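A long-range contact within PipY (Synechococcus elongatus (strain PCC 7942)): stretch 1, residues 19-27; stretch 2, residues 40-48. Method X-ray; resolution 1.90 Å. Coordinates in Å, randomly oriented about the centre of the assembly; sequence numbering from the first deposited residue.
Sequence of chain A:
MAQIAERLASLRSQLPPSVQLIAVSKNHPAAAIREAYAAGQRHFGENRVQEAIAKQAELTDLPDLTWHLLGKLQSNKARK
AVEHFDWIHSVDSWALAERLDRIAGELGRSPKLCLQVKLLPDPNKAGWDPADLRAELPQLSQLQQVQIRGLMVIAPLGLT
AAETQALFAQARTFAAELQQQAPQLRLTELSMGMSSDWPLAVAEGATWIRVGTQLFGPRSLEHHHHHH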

# COMPACT_ATOMS: atom_id res chain seq x y z
N VAL A 19 -11.61 -1.82 7.23
CA VAL A 19 -10.53 -2.45 6.46
C VAL A 19 -10.92 -2.57 4.99
O VAL A 19 -11.95 -3.14 4.68
CB VAL A 19 -10.24 -3.89 6.99
CG1 VAL A 19 -9.09 -4.57 6.23
CG2 VAL A 19 -9.91 -3.81 8.48
N GLN A 20 -10.02 -2.17 4.12
CA GLN A 20 -10.16 -2.41 2.69
C GLN A 20 -9.14 -3.41 2.22
O GLN A 20 -7.97 -3.39 2.55
CB GLN A 20 -10.08 -1.07 1.94
CG GLN A 20 -11.34 -0.24 2.11
CD GLN A 20 -12.60 -0.91 1.45
OE1 GLN A 20 -12.56 -1.43 0.32
NE2 GLN A 20 -13.71 -0.91 2.18
N LEU A 21 -9.64 -4.33 1.44
CA LEU A 21 -8.84 -5.34 0.85
C LEU A 21 -8.32 -4.89 -0.51
O LEU A 21 -9.10 -4.43 -1.36
CB LEU A 21 -9.82 -6.51 0.67
CG LEU A 21 -9.30 -7.77 0.17
CD1 LEU A 21 -10.23 -8.82 0.78
CD2 LEU A 21 -9.30 -7.81 -1.36
N ILE A 22 -7.02 -5.05 -0.73
CA ILE A 22 -6.40 -4.81 -2.03
C ILE A 22 -6.18 -6.18 -2.66
O ILE A 22 -5.49 -7.04 -2.08
CB ILE A 22 -5.06 -4.07 -1.92
CG1 ILE A 22 -5.28 -2.70 -1.32
CG2 ILE A 22 -4.40 -3.92 -3.31
CD1 ILE A 22 -3.99 -2.04 -0.84
N ALA A 23 -6.83 -6.43 -3.80
CA ALA A 23 -6.65 -7.66 -4.51
C ALA A 23 -5.33 -7.63 -5.29
O ALA A 23 -5.14 -6.83 -6.20
CB ALA A 23 -7.80 -7.95 -5.45
N VAL A 24 -4.40 -8.45 -4.87
CA VAL A 24 -3.06 -8.52 -5.47
C VAL A 24 -3.16 -9.36 -6.75
O VAL A 24 -3.34 -10.57 -6.68
CB VAL A 24 -2.00 -9.07 -4.52
CG1 VAL A 24 -0.66 -9.14 -5.25
CG2 VAL A 24 -1.91 -8.24 -3.25
N SER A 25 -3.10 -8.67 -7.88
CA SER A 25 -3.41 -9.26 -9.20
C SER A 25 -2.13 -9.73 -9.90
O SER A 25 -2.16 -10.12 -11.03
CB SER A 25 -4.16 -8.25 -10.09
OG SER A 25 -3.46 -6.99 -10.18
N LYS A 26 -1.01 -9.69 -9.19
CA LYS A 26 0.32 -10.00 -9.72
C LYS A 26 0.42 -11.17 -10.64
O LYS A 26 1.08 -11.05 -11.69
CB LYS A 26 1.33 -10.18 -8.58
CG LYS A 26 2.60 -10.95 -8.90
CD LYS A 26 3.54 -10.93 -7.69
CE LYS A 26 2.99 -11.73 -6.49
NZ LYS A 26 2.97 -10.96 -5.18
N ASN A 27 -0.14 -12.32 -10.31
CA ASN A 27 -0.02 -13.44 -11.30
C ASN A 27 -1.30 -13.76 -12.05
O ASN A 27 -1.52 -14.90 -12.50
CB ASN A 27 0.48 -14.71 -10.61
CG ASN A 27 1.86 -14.56 -10.03
OD1 ASN A 27 2.83 -14.43 -10.79
ND2 ASN A 27 1.97 -14.63 -8.68
N GLY A 40 -17.59 -7.03 -7.21
CA GLY A 40 -17.61 -5.86 -6.34
C GLY A 40 -16.20 -5.33 -5.98
O GLY A 40 -16.08 -4.31 -5.27
N GLN A 41 -15.12 -6.00 -6.43
CA GLN A 41 -13.79 -5.53 -6.08
C GLN A 41 -13.39 -4.32 -6.90
O GLN A 41 -13.60 -4.29 -8.15
CB GLN A 41 -12.79 -6.64 -6.26
CG GLN A 41 -11.38 -6.37 -5.77
CD GLN A 41 -11.28 -6.17 -4.28
OE1 GLN A 41 -12.10 -6.70 -3.53
NE2 GLN A 41 -10.26 -5.37 -3.82
N ARG A 42 -12.76 -3.33 -6.21
CA ARG A 42 -12.29 -2.09 -6.82
C ARG A 42 -10.84 -1.76 -6.67
O ARG A 42 -10.28 -1.04 -7.52
CB ARG A 42 -13.11 -0.90 -6.32
CG ARG A 42 -14.61 -1.04 -6.65
CD ARG A 42 -14.90 -0.87 -8.10
NE ARG A 42 -16.34 -1.03 -8.42
CZ ARG A 42 -16.97 -2.17 -8.68
NH1 ARG A 42 -16.34 -3.33 -8.64
NH2 ARG A 42 -18.25 -2.14 -8.99
N HIS A 43 -10.22 -2.27 -5.62
CA HIS A 43 -8.80 -2.00 -5.36
C HIS A 43 -7.94 -3.17 -5.77
O HIS A 43 -8.14 -4.30 -5.29
CB HIS A 43 -8.62 -1.77 -3.87
CG HIS A 43 -9.34 -0.56 -3.36
ND1 HIS A 43 -8.93 0.72 -3.66
CD2 HIS A 43 -10.45 -0.44 -2.60
CE1 HIS A 43 -9.77 1.59 -3.12
NE2 HIS A 43 -10.67 0.90 -2.41
N PHE A 44 -7.01 -2.91 -6.66
CA PHE A 44 -6.12 -3.90 -7.21
C PHE A 44 -4.71 -3.45 -7.06
O PHE A 44 -4.41 -2.26 -7.14
CB PHE A 44 -6.44 -4.15 -8.68
CG PHE A 44 -7.78 -4.77 -8.89
CD1 PHE A 44 -8.90 -3.98 -8.97
CD2 PHE A 44 -7.93 -6.15 -8.83
CE1 PHE A 44 -10.17 -4.53 -9.12
CE2 PHE A 44 -9.19 -6.71 -8.99
CZ PHE A 44 -10.32 -5.93 -9.13
N GLY A 45 -3.85 -4.40 -6.71
CA GLY A 45 -2.49 -4.10 -6.38
C GLY A 45 -1.50 -4.92 -7.22
O GLY A 45 -1.72 -6.14 -7.49
N GLU A 46 -0.40 -4.26 -7.58
CA GLU A 46 0.68 -4.93 -8.31
C GLU A 46 1.98 -4.67 -7.56
O GLU A 46 2.12 -3.64 -6.91
CB GLU A 46 0.76 -4.42 -9.73
CG GLU A 46 -0.43 -4.85 -10.64
CD GLU A 46 -0.34 -6.27 -11.18
OE1 GLU A 46 0.80 -6.79 -11.31
OE2 GLU A 46 -1.42 -6.90 -11.49
N ASN A 47 2.95 -5.56 -7.70
CA ASN A 47 4.23 -5.37 -7.00
C ASN A 47 5.21 -4.58 -7.86
O ASN A 47 6.07 -3.95 -7.31
CB ASN A 47 4.92 -6.68 -6.62
CG ASN A 47 4.32 -7.32 -5.40
OD1 ASN A 47 3.40 -6.78 -4.74
ND2 ASN A 47 4.81 -8.51 -5.10
N ARG A 48 5.10 -4.68 -9.17
CA ARG A 48 6.06 -4.13 -10.13
C ARG A 48 5.38 -3.21 -11.11
O ARG A 48 4.39 -3.57 -11.71
CB ARG A 48 6.74 -5.27 -10.92
CG ARG A 48 7.80 -5.96 -10.09
CD ARG A 48 8.32 -7.27 -10.68
NE ARG A 48 8.93 -8.08 -9.61
CZ ARG A 48 9.29 -9.36 -9.71
NH1 ARG A 48 9.15 -10.05 -10.85
NH2 ARG A 48 9.80 -9.98 -8.64
O HOH W 1 1.50 -8.96 -13.03

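What holds the two stretches together most firmly? The shortest polar contact is the hydrogen bond from Ser 25 OG to Glu 46 OE2, at 2.4 Å very short for such a pair. Ser 25 points its CA-to-CB bond toward the second stretch, and its p rotamer sets the hydroxyl within reach of the carboxylate; Glu 46 starts out sideways, but its end comes nearer. A hydroxyl donating to a carboxylate is a favorable match, since the negative charge makes the oxygen a strong acceptor. The other carboxylate oxygen is used as well: a water donates to Glu 46 OE1 at 2.9 Å and to Lys 26 O at 2.5 Å, bridging a side chain of one stretch to the backbone of the other.

How do the backbones pair? Strand 20-24 and strand 43-46 run side by side as parallel neighbors, with an angle of 48° between their directions, so the pairing is markedly twisted. Three hydrogen bonds form the ladder: Ala 23 N to His 43 O at 2.9 Å, Gly 45 N to Ala 23 O at 2.8 Å, and Ser 25 N to Gly 45 O at 2.9 Å. Ala 23 therefore bonds through both its NH and its carbonyl to residues on either side of Phe 44, and Gly 45 does likewise to Ala 23 and Ser 25, the alternation expected of a parallel sheet. Two CA-H...O contacts add to the ladder, Phe 44 CA to Ala 23 O at 3.3 Å and Val 24 CA to Gly 45 O at 3.4 Å.

What continues the bonding beyond the start of this ladder? The side chain of Gln 41 does, because its amide nitrogen has two hydrogens to give. Gln 41 NE2 donates to Leu 21 O at 2.9 Å across the contact and to His 43 O at 2.8 Å within its own stretch. One amide thus ties together a carbonyl from each stretch, and His 43 O accepts from both this amide and the backbone of Ala 23.

How do the side chains pack around this framework? Ala 23 and Phe 44 lie on the same face of the sheet, where Ala 23 CB meets Phe 44 CD2 at 3.8 Å, an apolar contact in a buried setting. The opposite face carries Val 24, and there Gly 45 leaves room for its neighbor: Ile 22 CG2 comes to 3.5 Å from Gly 45 N, and an ideal CB on the glycine would lie 2.7 Å from that methyl, a clash. His 43 points toward the first stretch, with Gln 20 OE1 at the edge of its ring, 3.7 Å from His 43 CD2. At the far end, the long side chain of Lys 26 reaches Asn 47, which points toward it from the second stretch. Altogether the contact buries 607 Å², counting both sides.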